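Long-range contacts in histidine--tRNA ligase (Staphylococcus aureus, PDB 1QE0), which attaches L-histidine to its cognate tRNA in an ATP-dependent reaction that releases AMP and diphosphate: residues Ser138-Val143 / Thr302-Ala307; Gln152-Lys157 / Ile322-Glu327; His158-Ile163 / Glu268-Asn273; Asn393-Val398 / Ser406-Leu411. All coordinates share one frame; numbering follows the deposited sequence.

The chain first meets these contacts at helix 137-153. Its opening turns take part in contact 1 with strand 302-309, which closes a loop of 158 residues across the catalytic domain. The end of the same helix enters contact 2, whose partner lies beyond helix 310-319, so contacts 1 and 2 cross along the sequence. Contact 3 begins right after the helix, pairs strands 159-165 and 265-272, and nests inside both larger loops; it touches contact 2 where Leu156 CG packs 3.8 Å from Met271 CE. Contact 4, a hairpin in the anticodon-binding domain, follows in series. Its centre is about 59 Å from that of contact 1, on the opposite side of the chain's centre.

Contact 1 of 4, residues Ser138-Val143 / Thr302-Ala307; sequences SVDAEV and TGIGFA
Helix segment 138-143 runs almost parallel to strand 302-307, their axes 9.1 Å apart at closest approach and 10° from a common direction. Ile304 carries the junction. With CG1 anti to the backbone N (chi1 -177°) and the chain extended beyond it, this side chain stands up from the strand and meets Val143 tip to tip. The two valine methyls divide the work: Val143 CG2 lies 3.3 Å from Ile304 CD1, while Val143 CG1 faces Ile304 CG2 at 3.7 Å. One turn back, the terminal methyl Ile304 CD1 rests 3.8 Å from Asp140 CA, and Val139 CG1 approaches Ile304 CG2 at 4.3 Å. The Asp140 carboxylate crosses the same isoleucine obliquely, yet its polar atoms are spent on Arg288, Tyr234 and Thr265. Farther along the strand Phe306 adds a slighter touch, its CE2 4.0 Å from Val143 O. The alternation of Gly303 and Gly305 with Ile304 and Phe306 belongs to the motif 3 strand of class II synthetases, which leads into helix 310-319. Strands 123-132 and 280-290 flank this strand in the catalytic sheet, helix 231-245 packs beside helix 137-153, and Glu142 reaches Arg353 of the second subunit.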
loop_
_atom_site.group_PDB
_atom_site.type_symbol
_atom_site.label_atom_id
_atom_site.label_comp_id
_atom_site.label_asym_id
_atom_site.label_seq_id
_atom_site.Cartn_x
_atom_site.Cartn_y
_atom_site.Cartn_z
ATOM N N SER A 138 -13.349 10.499 -23.285
ATOM C CA SER A 138 -11.922 10.578 -23.085
ATOM C C SER A 138 -11.526 10.127 -21.695
ATOM O O SER A 138 -10.396 9.700 -21.504
ATOM C CB SER A 138 -11.426 11.985 -23.336
ATOM O OG SER A 138 -12.071 12.874 -22.450
ATOM N N VAL A 139 -12.432 10.217 -20.722
ATOM C CA VAL A 139 -12.122 9.775 -19.343
ATOM C C VAL A 139 -12.108 8.255 -19.303
ATOM O O VAL A 139 -11.214 7.635 -18.728
ATOM C CB VAL A 139 -13.164 10.235 -18.305
ATOM C CG1 VAL A 139 -12.691 9.846 -16.922
ATOM C CG2 VAL A 139 -13.358 11.719 -18.379
ATOM N N ASP A 140 -13.146 7.678 -19.897
ATOM C CA ASP A 140 -13.309 6.246 -20.016
ATOM C C ASP A 140 -12.053 5.696 -20.648
ATOM O O ASP A 140 -11.423 4.793 -20.097
ATOM C CB ASP A 140 -14.485 5.940 -20.934
ATOM C CG ASP A 140 -15.807 6.122 -20.257
ATOM O OD1 ASP A 140 -16.656 5.235 -20.417
ATOM O OD2 ASP A 140 -16.000 7.131 -19.555
ATOM N N ALA A 141 -11.674 6.249 -21.796
ATOM C CA ALA A 141 -10.469 5.792 -22.472
ATOM C C ALA A 141 -9.280 5.836 -21.504
ATOM O O ALA A 141 -8.528 4.867 -21.423
ATOM C CB ALA A 141 -10.184 6.616 -23.719
ATOM N N GLU A 142 -9.159 6.905 -20.714
ATOM C CA GLU A 142 -8.044 7.010 -19.764
ATOM C C GLU A 142 -8.019 5.869 -18.757
ATOM O O GLU A 142 -6.925 5.357 -18.443
ATOM C CB GLU A 142 -8.071 8.324 -18.993
ATOM C CG GLU A 142 -6.997 8.409 -17.931
ATOM C CD GLU A 142 -7.187 9.600 -17.026
ATOM O OE1 GLU A 142 -7.865 9.434 -15.987
ATOM O OE2 GLU A 142 -6.662 10.691 -17.348
ATOM N N VAL A 143 -9.198 5.474 -18.245
ATOM C CA VAL A 143 -9.209 4.389 -17.298
ATOM C C VAL A 143 -8.996 3.059 -17.962
ATOM O O VAL A 143 -8.440 2.159 -17.332
ATOM C CB VAL A 143 -10.419 4.337 -16.374
ATOM C CG1 VAL A 143 -10.976 5.720 -16.094
ATOM C CG2 VAL A 143 -11.420 3.368 -16.851
ATOM N N THR A 302 -21.549 11.622 -11.983
ATOM C CA THR A 302 -21.303 10.485 -12.863
ATOM C C THR A 302 -19.936 9.971 -12.438
ATOM O O THR A 302 -19.191 10.689 -11.779
ATOM C CB THR A 302 -21.252 10.911 -14.360
ATOM O OG1 THR A 302 -20.904 12.304 -14.486
ATOM C CG2 THR A 302 -22.576 10.678 -15.007
ATOM N N GLY A 303 -19.595 8.748 -12.815
ATOM C CA GLY A 303 -18.302 8.216 -12.428
ATOM C C GLY A 303 -17.987 6.865 -13.038
ATOM O O GLY A 303 -18.891 6.148 -13.483
ATOM N N ILE A 304 -16.703 6.521 -13.051
ATOM C CA ILE A 304 -16.223 5.263 -13.596
ATOM C C ILE A 304 -15.113 4.795 -12.686
ATOM O O ILE A 304 -14.368 5.602 -12.123
ATOM C CB ILE A 304 -15.632 5.445 -15.047
ATOM C CG1 ILE A 304 -15.192 4.104 -15.653
ATOM C CG2 ILE A 304 -14.482 6.421 -15.037
ATOM C CD1 ILE A 304 -14.587 4.231 -17.000
ATOM N N GLY A 305 -14.987 3.486 -12.568
ATOM C CA GLY A 305 -13.930 2.929 -11.756
ATOM C C GLY A 305 -13.789 1.462 -12.063
ATOM O O GLY A 305 -14.523 0.934 -12.908
ATOM N N PHE A 306 -12.864 0.817 -11.379
ATOM C CA PHE A 306 -12.634 -0.591 -11.546
ATOM C C PHE A 306 -11.999 -1.050 -10.255
ATOM O O PHE A 306 -11.719 -0.213 -9.390
ATOM C CB PHE A 306 -11.726 -0.879 -12.752
ATOM C CG PHE A 306 -10.326 -0.296 -12.666
ATOM C CD1 PHE A 306 -9.324 -0.952 -11.989
ATOM C CD2 PHE A 306 -9.992 0.834 -13.363
ATOM C CE1 PHE A 306 -8.021 -0.492 -12.017
ATOM C CE2 PHE A 306 -8.692 1.303 -13.400
ATOM C CZ PHE A 306 -7.715 0.648 -12.737
ATOM N N ALA A 307 -11.837 -2.364 -10.090
ATOM C CA ALA A 307 -11.215 -2.949 -8.902
ATOM C C ALA A 307 -10.427 -4.100 -9.424
ATOM O O ALA A 307 -10.818 -4.714 -10.391
ATOM C CB ALA A 307 -12.228 -3.428 -7.934
#

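Contact 2 of 4, residues Gln152-Lys157 / Ile322-Glu327; sequences QSFGLK and IELDIE
Contacts between methyl groups and backbone carbonyls form the centre of this meeting of a helix end with an extended loop. Ile322 spreads its two branches over the turn at 154-155: CG2, anti to its backbone N, lies 3.8 Å from Phe154 O, and CD1, at the end of the other branch, comes to 3.3 Å from Gly155 O. Gly155, the first residue to leave helical angles after helix 137-153, forms a Schellman motif, with a phi of 97° at which a side chain would be jammed against Phe154 O; its bare alpha carbon leaves the isoleucine close to the backbone. Apolar packing flanks this centre. The side chains of Leu156 and Ile322 cross obliquely, CD1 to CD1 at 3.8 Å, and Leu324 CD2 approaches Phe154 CD1 at 4.2 Å, oblique to the ring. Backbone bonds shape the two turns: Gly155 N donates to Gln152 O at 3.0 Å, and an inverse gamma turn centred on Asp325 bends the loop just past Leu324. Segment 322-327 belongs to the connection from helix 310-319 to strand 332-336 of the anticodon-binding domain. Leu313 and Leu317 of helix 310-319 back Leu156, while Tyr21 of helix 13-33 packs on Leu324.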
loop_
_atom_site.group_PDB
_atom_site.type_symbol
_atom_site.label_atom_id
_atom_site.label_comp_id
_atom_site.label_asym_id
_atom_site.label_seq_id
_atom_site.Cartn_x
_atom_site.Cartn_y
_atom_site.Cartn_z
ATOM N N GLN A 152 0.144 -4.642 -18.139
ATOM C CA GLN A 152 1.257 -4.755 -19.065
ATOM C C GLN A 152 2.547 -4.293 -18.418
ATOM O O GLN A 152 3.612 -4.747 -18.782
ATOM C CB GLN A 152 1.013 -3.948 -20.331
ATOM C CG GLN A 152 -0.170 -4.427 -21.177
ATOM C CD GLN A 152 -0.176 -3.784 -22.548
ATOM O OE1 GLN A 152 -0.044 -2.561 -22.671
ATOM N NE2 GLN A 152 -0.304 -4.599 -23.590
ATOM N N SER A 153 2.470 -3.444 -17.409
ATOM C CA SER A 153 3.693 -2.964 -16.805
ATOM C C SER A 153 4.426 -4.091 -16.083
ATOM O O SER A 153 5.625 -4.004 -15.813
ATOM C CB SER A 153 3.427 -1.753 -15.880
ATOM O OG SER A 153 2.667 -2.052 -14.715
ATOM N N PHE A 154 3.699 -5.151 -15.766
ATOM C CA PHE A 154 4.304 -6.253 -15.051
ATOM C C PHE A 154 4.796 -7.333 -15.981
ATOM O O PHE A 154 5.364 -8.317 -15.528
ATOM C CB PHE A 154 3.314 -6.829 -14.039
ATOM C CG PHE A 154 3.082 -5.944 -12.856
ATOM C CD1 PHE A 154 4.086 -5.782 -11.890
ATOM C CD2 PHE A 154 1.883 -5.264 -12.704
ATOM C CE1 PHE A 154 3.902 -4.968 -10.794
ATOM C CE2 PHE A 154 1.674 -4.438 -11.603
ATOM C CZ PHE A 154 2.690 -4.286 -10.641
ATOM N N GLY A 155 4.522 -7.181 -17.268
ATOM C CA GLY A 155 4.963 -8.157 -18.247
ATOM C C GLY A 155 3.944 -9.208 -18.648
ATOM O O GLY A 155 4.260 -10.108 -19.431
ATOM N N LEU A 156 2.745 -9.150 -18.077
ATOM C CA LEU A 156 1.708 -10.113 -18.420
ATOM C C LEU A 156 1.490 -9.946 -19.888
ATOM O O LEU A 156 1.629 -8.848 -20.415
ATOM C CB LEU A 156 0.427 -9.824 -17.683
ATOM C CG LEU A 156 0.191 -10.565 -16.373
ATOM C CD1 LEU A 156 1.288 -11.563 -16.123
ATOM C CD2 LEU A 156 0.040 -9.573 -15.229
ATOM N N LYS A 157 1.104 -11.018 -20.556
ATOM C CA LYS A 157 0.957 -10.912 -21.980
ATOM C C LYS A 157 -0.223 -11.509 -22.667
ATOM O O LYS A 157 -0.456 -11.177 -23.822
ATOM C CB LYS A 157 2.213 -11.438 -22.654
ATOM C CG LYS A 157 3.046 -10.384 -23.353
ATOM C CD LYS A 157 4.444 -10.929 -23.521
ATOM C CE LYS A 157 5.165 -10.980 -22.180
ATOM N NZ LYS A 157 5.944 -9.749 -22.058
ATOM N N ILE A 322 6.355 -15.490 -14.545
ATOM C CA ILE A 322 7.050 -14.213 -14.467
ATOM C C ILE A 322 7.669 -13.982 -13.084
ATOM O O ILE A 322 7.144 -14.431 -12.037
ATOM C CB ILE A 322 6.125 -13.055 -14.895
ATOM C CG1 ILE A 322 5.640 -13.323 -16.335
ATOM C CG2 ILE A 322 6.826 -11.708 -14.743
ATOM C CD1 ILE A 322 4.895 -12.200 -16.995
ATOM N N GLU A 323 8.858 -13.387 -13.123
ATOM C CA GLU A 323 9.623 -13.066 -11.925
ATOM C C GLU A 323 9.776 -11.547 -11.830
ATOM O O GLU A 323 9.924 -10.858 -12.839
ATOM C CB GLU A 323 10.989 -13.751 -11.969
ATOM N N LEU A 324 9.697 -11.033 -10.612
ATOM C CA LEU A 324 9.790 -9.602 -10.361
ATOM C C LEU A 324 11.206 -9.264 -9.952
ATOM O O LEU A 324 11.840 -10.067 -9.292
ATOM C CB LEU A 324 8.828 -9.236 -9.231
ATOM C CG LEU A 324 7.399 -9.667 -9.537
ATOM C CD1 LEU A 324 6.567 -9.764 -8.272
ATOM C CD2 LEU A 324 6.789 -8.705 -10.540
ATOM N N ASP A 325 11.685 -8.077 -10.312
ATOM C CA ASP A 325 13.051 -7.639 -9.958
ATOM C C ASP A 325 13.234 -7.396 -8.454
ATOM O O ASP A 325 13.711 -6.331 -8.049
ATOM C CB ASP A 325 13.420 -6.336 -10.695
ATOM C CG ASP A 325 13.915 -6.569 -12.116
ATOM O OD1 ASP A 325 13.446 -7.533 -12.771
ATOM O OD2 ASP A 325 14.751 -5.756 -12.586
ATOM N N ILE A 326 12.913 -8.385 -7.630
ATOM C CA ILE A 326 13.013 -8.238 -6.179
ATOM C C ILE A 326 14.404 -8.664 -5.713
ATOM O O ILE A 326 14.607 -9.828 -5.352
ATOM C CB ILE A 326 11.959 -9.105 -5.500
ATOM C CG1 ILE A 326 10.614 -8.863 -6.146
ATOM C CG2 ILE A 326 11.826 -8.743 -4.067
ATOM C CD1 ILE A 326 10.234 -7.452 -6.155
ATOM N N GLU A 327 15.343 -7.718 -5.643
ATOM C CA GLU A 327 16.717 -8.055 -5.256
ATOM C C GLU A 327 16.955 -8.734 -3.915
ATOM O O GLU A 327 17.989 -9.376 -3.749
ATOM C CB GLU A 327 17.660 -6.848 -5.355
ATOM C CG GLU A 327 19.147 -7.259 -5.324
ATOM C CD GLU A 327 20.119 -6.087 -5.347
ATOM O OE1 GLU A 327 20.665 -5.759 -4.267
ATOM O OE2 GLU A 327 20.353 -5.516 -6.442
#

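Contact 3 of 4, residues His158-Ile163 / Glu268-Asn273; sequences HLKLVI and ELMMDN
The carbonyl oxygen of His158 is the best-held polar atom, with one hydrogen bond and one CA-H...O contact from strand 268-272. Asp272 N donates to His158 O at 2.9 Å, nearly straight (169°) and in the carbonyl plane, while Met271 CA makes the second contact, at 3.5 Å. At the other end, Val162 and Glu268 exchange two backbone bonds, and Val162 N approaches Glu268 O almost along the C=O axis. The middle pair, Lys160 with Met270, is less regular: Met270 N reaches Lys160 O from above the carbonyl plane, and the return bond from Lys160 N is weak. These antiparallel strands, 150° apart in direction, lie in the large sheet of the class II catalytic domain, where strand 280-290 borders strand 265-272 and Thr250 bonds to strand 159-165. Leu159, Leu161, Leu269 and Met271 share one face: the three leucines pack on Met148 and Tyr151 of helix 137-153, Met271 on Leu283 and Tyr276. Leu269 CD2 lies 3.7 Å from Leu159 CG, and the bent Met271 chain brings CE to 3.4 Å from Leu159 CD1. On the other face Val162 CG2 meets Met270 CG at 3.9 Å. Lys160, curled at chi3 and chi4, crosses Asp272 at about a right angle and forms a salt bridge, NZ to the syn lone pair of Asp272 OD1 at 3.0 Å; its CD and CE lie alongside the other oxygen.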
loop_
_atom_site.group_PDB
_atom_site.type_symbol
_atom_site.label_atom_id
_atom_site.label_comp_id
_atom_site.label_asym_id
_atom_site.label_seq_id
_atom_site.Cartn_x
_atom_site.Cartn_y
_atom_site.Cartn_z
ATOM N N HIS A 158 -0.947 -12.423 -22.049
ATOM C CA HIS A 158 -2.080 -12.981 -22.789
ATOM C C HIS A 158 -3.389 -12.379 -22.310
ATOM O O HIS A 158 -4.364 -13.073 -21.996
ATOM C CB HIS A 158 -2.032 -14.524 -22.797
ATOM C CG HIS A 158 -0.910 -15.077 -23.637
ATOM N ND1 HIS A 158 -0.151 -14.293 -24.489
ATOM C CD2 HIS A 158 -0.438 -16.340 -23.789
ATOM C CE1 HIS A 158 0.729 -15.044 -25.127
ATOM N NE2 HIS A 158 0.571 -16.289 -24.719
ATOM N N LEU A 159 -3.356 -11.048 -22.243
ATOM C CA LEU A 159 -4.475 -10.215 -21.799
ATOM C C LEU A 159 -5.496 -10.066 -22.908
ATOM O O LEU A 159 -5.165 -10.177 -24.085
ATOM C CB LEU A 159 -3.977 -8.826 -21.367
ATOM C CG LEU A 159 -3.465 -8.666 -19.942
ATOM C CD1 LEU A 159 -3.573 -9.990 -19.215
ATOM C CD2 LEU A 159 -2.046 -8.141 -19.978
ATOM N N LYS A 160 -6.716 -9.731 -22.527
ATOM C CA LYS A 160 -7.794 -9.594 -23.483
ATOM C C LYS A 160 -8.881 -8.733 -22.853
ATOM O O LYS A 160 -9.560 -9.151 -21.909
ATOM C CB LYS A 160 -8.238 -11.016 -23.852
ATOM C CG LYS A 160 -9.697 -11.346 -23.999
ATOM C CD LYS A 160 -9.812 -12.848 -23.740
ATOM C CE LYS A 160 -10.141 -13.691 -24.970
ATOM N NZ LYS A 160 -9.050 -13.850 -25.976
ATOM N N LEU A 161 -8.920 -7.479 -23.303
ATOM C CA LEU A 161 -9.868 -6.470 -22.818
ATOM C C LEU A 161 -11.210 -6.660 -23.509
ATOM O O LEU A 161 -11.290 -6.705 -24.717
ATOM C CB LEU A 161 -9.298 -5.052 -23.051
ATOM C CG LEU A 161 -9.988 -3.715 -22.722
ATOM C CD1 LEU A 161 -11.372 -3.925 -22.195
ATOM C CD2 LEU A 161 -9.182 -2.927 -21.726
ATOM N N VAL A 162 -12.257 -6.751 -22.712
ATOM C CA VAL A 162 -13.598 -6.958 -23.185
ATOM C C VAL A 162 -14.468 -5.820 -22.666
ATOM O O VAL A 162 -14.526 -5.576 -21.461
ATOM C CB VAL A 162 -14.104 -8.284 -22.652
ATOM C CG1 VAL A 162 -15.498 -8.543 -23.111
ATOM C CG2 VAL A 162 -13.171 -9.394 -23.077
ATOM N N ILE A 163 -15.144 -5.126 -23.584
ATOM C CA ILE A 163 -16.005 -3.983 -23.253
ATOM C C ILE A 163 -17.424 -4.143 -23.796
ATOM O O ILE A 163 -17.687 -5.002 -24.619
ATOM C CB ILE A 163 -15.440 -2.685 -23.832
ATOM C CG1 ILE A 163 -15.477 -2.742 -25.341
ATOM C CG2 ILE A 163 -13.991 -2.482 -23.411
ATOM C CD1 ILE A 163 -14.969 -1.476 -25.978
ATOM N N GLU A 268 -13.947 -5.748 -18.757
ATOM C CA GLU A 268 -13.352 -6.815 -17.995
ATOM C C GLU A 268 -12.061 -7.100 -18.706
ATOM O O GLU A 268 -12.044 -7.090 -19.935
ATOM C CB GLU A 268 -14.250 -8.016 -18.062
ATOM C CG GLU A 268 -14.678 -8.414 -16.701
ATOM C CD GLU A 268 -15.674 -9.543 -16.698
ATOM O OE1 GLU A 268 -16.622 -9.465 -15.882
ATOM O OE2 GLU A 268 -15.506 -10.505 -17.487
ATOM N N LEU A 269 -10.961 -7.207 -17.959
ATOM C CA LEU A 269 -9.655 -7.493 -18.549
ATOM C C LEU A 269 -9.506 -8.963 -18.282
ATOM O O LEU A 269 -9.814 -9.434 -17.174
ATOM C CB LEU A 269 -8.519 -6.760 -17.835
ATOM C CG LEU A 269 -7.316 -6.346 -18.698
ATOM C CD1 LEU A 269 -6.157 -5.944 -17.879
ATOM C CD2 LEU A 269 -6.885 -7.437 -19.582
ATOM N N MET A 270 -9.105 -9.720 -19.291
ATOM C CA MET A 270 -8.951 -11.133 -19.043
ATOM C C MET A 270 -7.652 -11.739 -19.517
ATOM O O MET A 270 -6.936 -11.186 -20.356
ATOM C CB MET A 270 -10.184 -11.945 -19.478
ATOM C CG MET A 270 -11.300 -11.150 -20.131
ATOM S SD MET A 270 -12.861 -12.025 -20.035
ATOM C CE MET A 270 -13.093 -12.031 -18.296
ATOM N N MET A 271 -7.300 -12.797 -18.799
ATOM C CA MET A 271 -6.089 -13.560 -18.982
ATOM C C MET A 271 -6.445 -14.907 -19.525
ATOM O O MET A 271 -7.303 -15.628 -18.983
ATOM C CB MET A 271 -5.407 -13.718 -17.611
ATOM C CG MET A 271 -4.456 -14.909 -17.401
ATOM S SD MET A 271 -2.697 -14.522 -17.631
ATOM C CE MET A 271 -2.681 -12.784 -17.433
ATOM N N ASP A 272 -5.823 -15.202 -20.648
ATOM C CA ASP A 272 -5.991 -16.478 -21.293
ATOM C C ASP A 272 -4.836 -17.292 -20.719
ATOM O O ASP A 272 -3.660 -16.992 -20.992
ATOM C CB ASP A 272 -5.804 -16.346 -22.814
ATOM C CG ASP A 272 -6.934 -15.594 -23.494
ATOM O OD1 ASP A 272 -6.634 -14.749 -24.377
ATOM O OD2 ASP A 272 -8.111 -15.876 -23.165
ATOM N N ASN A 273 -5.147 -18.244 -19.848
ATOM C CA ASN A 273 -4.103 -19.088 -19.293
ATOM C C ASN A 273 -4.617 -20.479 -18.964
ATOM O O ASN A 273 -5.357 -20.660 -18.001
ATOM C CB ASN A 273 -3.445 -18.448 -18.075
ATOM C CG ASN A 273 -2.092 -19.060 -17.766
ATOM O OD1 ASN A 273 -2.016 -20.230 -17.351
ATOM N ND2 ASN A 273 -1.012 -18.291 -17.990
#

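Contact 4 of 4, residues Asn393-Val398 / Ser406-Leu411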
loop_
_atom_site.group_PDB
_atom_site.type_symbol
_atom_site.label_atom_id
_atom_site.label_comp_id
_atom_site.label_asym_id
_atom_site.label_seq_id
_atom_site.Cartn_x
_atom_site.Cartn_y
_atom_site.Cartn_z
ATOM N N ASN A 393 46.269 -4.376 11.330
ATOM C CA ASN A 393 46.779 -4.023 10.011
ATOM C C ASN A 393 45.849 -3.005 9.331
ATOM O O ASN A 393 46.254 -2.370 8.352
ATOM C CB ASN A 393 46.835 -5.250 9.086
ATOM C CG ASN A 393 47.785 -6.328 9.557
ATOM O OD1 ASN A 393 47.377 -7.461 9.790
ATOM N ND2 ASN A 393 49.068 -6.003 9.628
ATOM N N ASN A 394 44.612 -2.875 9.825
ATOM C CA ASN A 394 43.597 -1.992 9.244
ATOM C C ASN A 394 43.422 -2.362 7.772
ATOM O O ASN A 394 43.567 -1.531 6.879
ATOM C CB ASN A 394 43.965 -0.513 9.381
ATOM C CG ASN A 394 42.917 0.435 8.746
ATOM O OD1 ASN A 394 41.710 0.190 8.790
ATOM N ND2 ASN A 394 43.391 1.511 8.148
ATOM N N LYS A 395 43.098 -3.618 7.513
ATOM C CA LYS A 395 42.909 -4.069 6.151
ATOM C C LYS A 395 42.230 -5.422 6.180
ATOM O O LYS A 395 42.613 -6.288 6.971
ATOM C CB LYS A 395 44.256 -4.190 5.451
ATOM C CG LYS A 395 45.157 -5.181 6.131
ATOM C CD LYS A 395 45.437 -6.366 5.246
ATOM C CE LYS A 395 46.620 -6.101 4.328
ATOM N NZ LYS A 395 46.422 -4.943 3.457
ATOM N N ILE A 396 41.183 -5.572 5.369
ATOM C CA ILE A 396 40.442 -6.833 5.260
ATOM C C ILE A 396 40.270 -7.209 3.801
ATOM O O ILE A 396 40.456 -6.394 2.895
ATOM C CB ILE A 396 39.009 -6.810 5.909
ATOM C CG1 ILE A 396 38.358 -5.436 5.810
ATOM C CG2 ILE A 396 39.035 -7.323 7.308
ATOM C CD1 ILE A 396 37.920 -5.081 4.403
ATOM N N ASP A 397 39.971 -8.478 3.592
ATOM C CA ASP A 397 39.730 -8.994 2.272
ATOM C C ASP A 397 38.221 -9.086 2.169
ATOM O O ASP A 397 37.568 -9.705 3.007
ATOM C CB ASP A 397 40.366 -10.385 2.111
ATOM C CG ASP A 397 41.861 -10.323 1.815
ATOM O OD1 ASP A 397 42.311 -10.872 0.774
ATOM O OD2 ASP A 397 42.587 -9.704 2.620
ATOM N N VAL A 398 37.674 -8.369 1.209
ATOM C CA VAL A 398 36.248 -8.368 0.943
ATOM C C VAL A 398 35.970 -9.414 -0.153
ATOM O O VAL A 398 36.235 -9.174 -1.336
ATOM C CB VAL A 398 35.814 -6.988 0.473
ATOM C CG1 VAL A 398 34.297 -6.934 0.341
ATOM C CG2 VAL A 398 36.324 -5.931 1.437
ATOM N N SER A 406 38.378 -12.324 -3.709
ATOM C CA SER A 406 38.555 -11.390 -2.593
ATOM C C SER A 406 39.176 -10.098 -3.088
ATOM O O SER A 406 39.774 -10.071 -4.153
ATOM C CB SER A 406 39.475 -11.980 -1.516
ATOM O OG SER A 406 38.841 -12.975 -0.723
ATOM N N GLU A 407 38.985 -9.019 -2.343
ATOM C CA GLU A 407 39.593 -7.734 -2.659
ATOM C C GLU A 407 40.054 -7.203 -1.341
ATOM O O GLU A 407 39.287 -7.189 -0.402
ATOM C CB GLU A 407 38.618 -6.776 -3.314
ATOM C CG GLU A 407 38.482 -7.097 -4.765
ATOM C CD GLU A 407 38.816 -5.968 -5.712
ATOM O OE1 GLU A 407 37.984 -5.056 -5.828
ATOM O OE2 GLU A 407 39.852 -6.013 -6.402
ATOM N N THR A 408 41.331 -6.852 -1.242
ATOM C CA THR A 408 41.898 -6.343 0.004
ATOM C C THR A 408 41.816 -4.821 0.062
ATOM O O THR A 408 42.302 -4.139 -0.847
ATOM C CB THR A 408 43.361 -6.731 0.115
ATOM O OG1 THR A 408 43.513 -8.099 -0.247
ATOM C CG2 THR A 408 43.835 -6.557 1.532
ATOM N N ILE A 409 41.192 -4.286 1.112
ATOM C CA ILE A 409 41.085 -2.835 1.264
ATOM C C ILE A 409 41.366 -2.535 2.720
ATOM O O ILE A 409 41.459 -3.469 3.523
ATOM C CB ILE A 409 39.678 -2.304 0.908
ATOM C CG1 ILE A 409 38.638 -2.855 1.878
ATOM C CG2 ILE A 409 39.324 -2.647 -0.528
ATOM C CD1 ILE A 409 37.322 -2.143 1.779
ATOM N N GLU A 410 41.574 -1.260 3.060
ATOM C CA GLU A 410 41.801 -0.895 4.462
ATOM C C GLU A 410 40.427 -0.908 5.197
ATOM O O GLU A 410 39.389 -0.615 4.582
ATOM C CB GLU A 410 42.497 0.469 4.580
ATOM C CG GLU A 410 41.636 1.656 4.226
ATOM C CD GLU A 410 42.354 3.002 4.402
ATOM O OE1 GLU A 410 42.551 3.424 5.572
ATOM O OE2 GLU A 410 42.694 3.641 3.360
ATOM N N LEU A 411 40.432 -1.214 6.489
ATOM C CA LEU A 411 39.185 -1.286 7.240
ATOM C C LEU A 411 38.403 -0.000 7.154
ATOM O O LEU A 411 37.185 -0.059 6.971
ATOM C CB LEU A 411 39.412 -1.755 8.668
ATOM C CG LEU A 411 38.895 -3.161 8.935
ATOM C CD1 LEU A 411 39.674 -3.770 10.033
ATOM C CD2 LEU A 411 37.463 -3.119 9.318
#
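One face of this pairing is closely packed and the other is polar and exposed. On the packed face Ile396 and Ile409 lie side by side, pointing the same way, with Ile396 CD1 3.4 Å from Ile409 CG1. That same CG1, crowded between the backbone N and the carbonyl carbon (chi1 64°), also meets Val398 CG2 at 3.9 Å. Leu411 crosses Ile396 at about a right angle, its CG 3.9 Å from Ile396 CG1. The Ile396-Ile409 pair is also the well-formed backbone pair: Ile396 N bonds to Ile409 O at 2.8 Å and Ile409 N to Ile396 O at 2.9 Å, each donor nearly along the C=O axis. The two strands form a beta hairpin in the anticodon-binding domain, with strand 406-409 at the edge of its five-stranded mixed sheet. Leu414, Tyr417 and Phe418 of helix 413-419 press on the apolar face, and Phe382 and Ile384 of the adjacent strand 382-386 support Val398. Across the sheet, Asp397 and Thr408 stand side by side, joined by a weak bond from Thr408 OG1 to Asp397 OD1 at 3.2 Å, while the bent chain of Lys395 brings NZ to 3.6 Å from Thr408 CG2. At the end near Asn394, where the chain leaves helix 388-393, the cross-bonds are weak: Leu411 N to Asn394 O, and Asn394 ND2 to Glu410 OE1, amide and carboxylate planes 73° apart; Asp412 N holds Asn394 OD1.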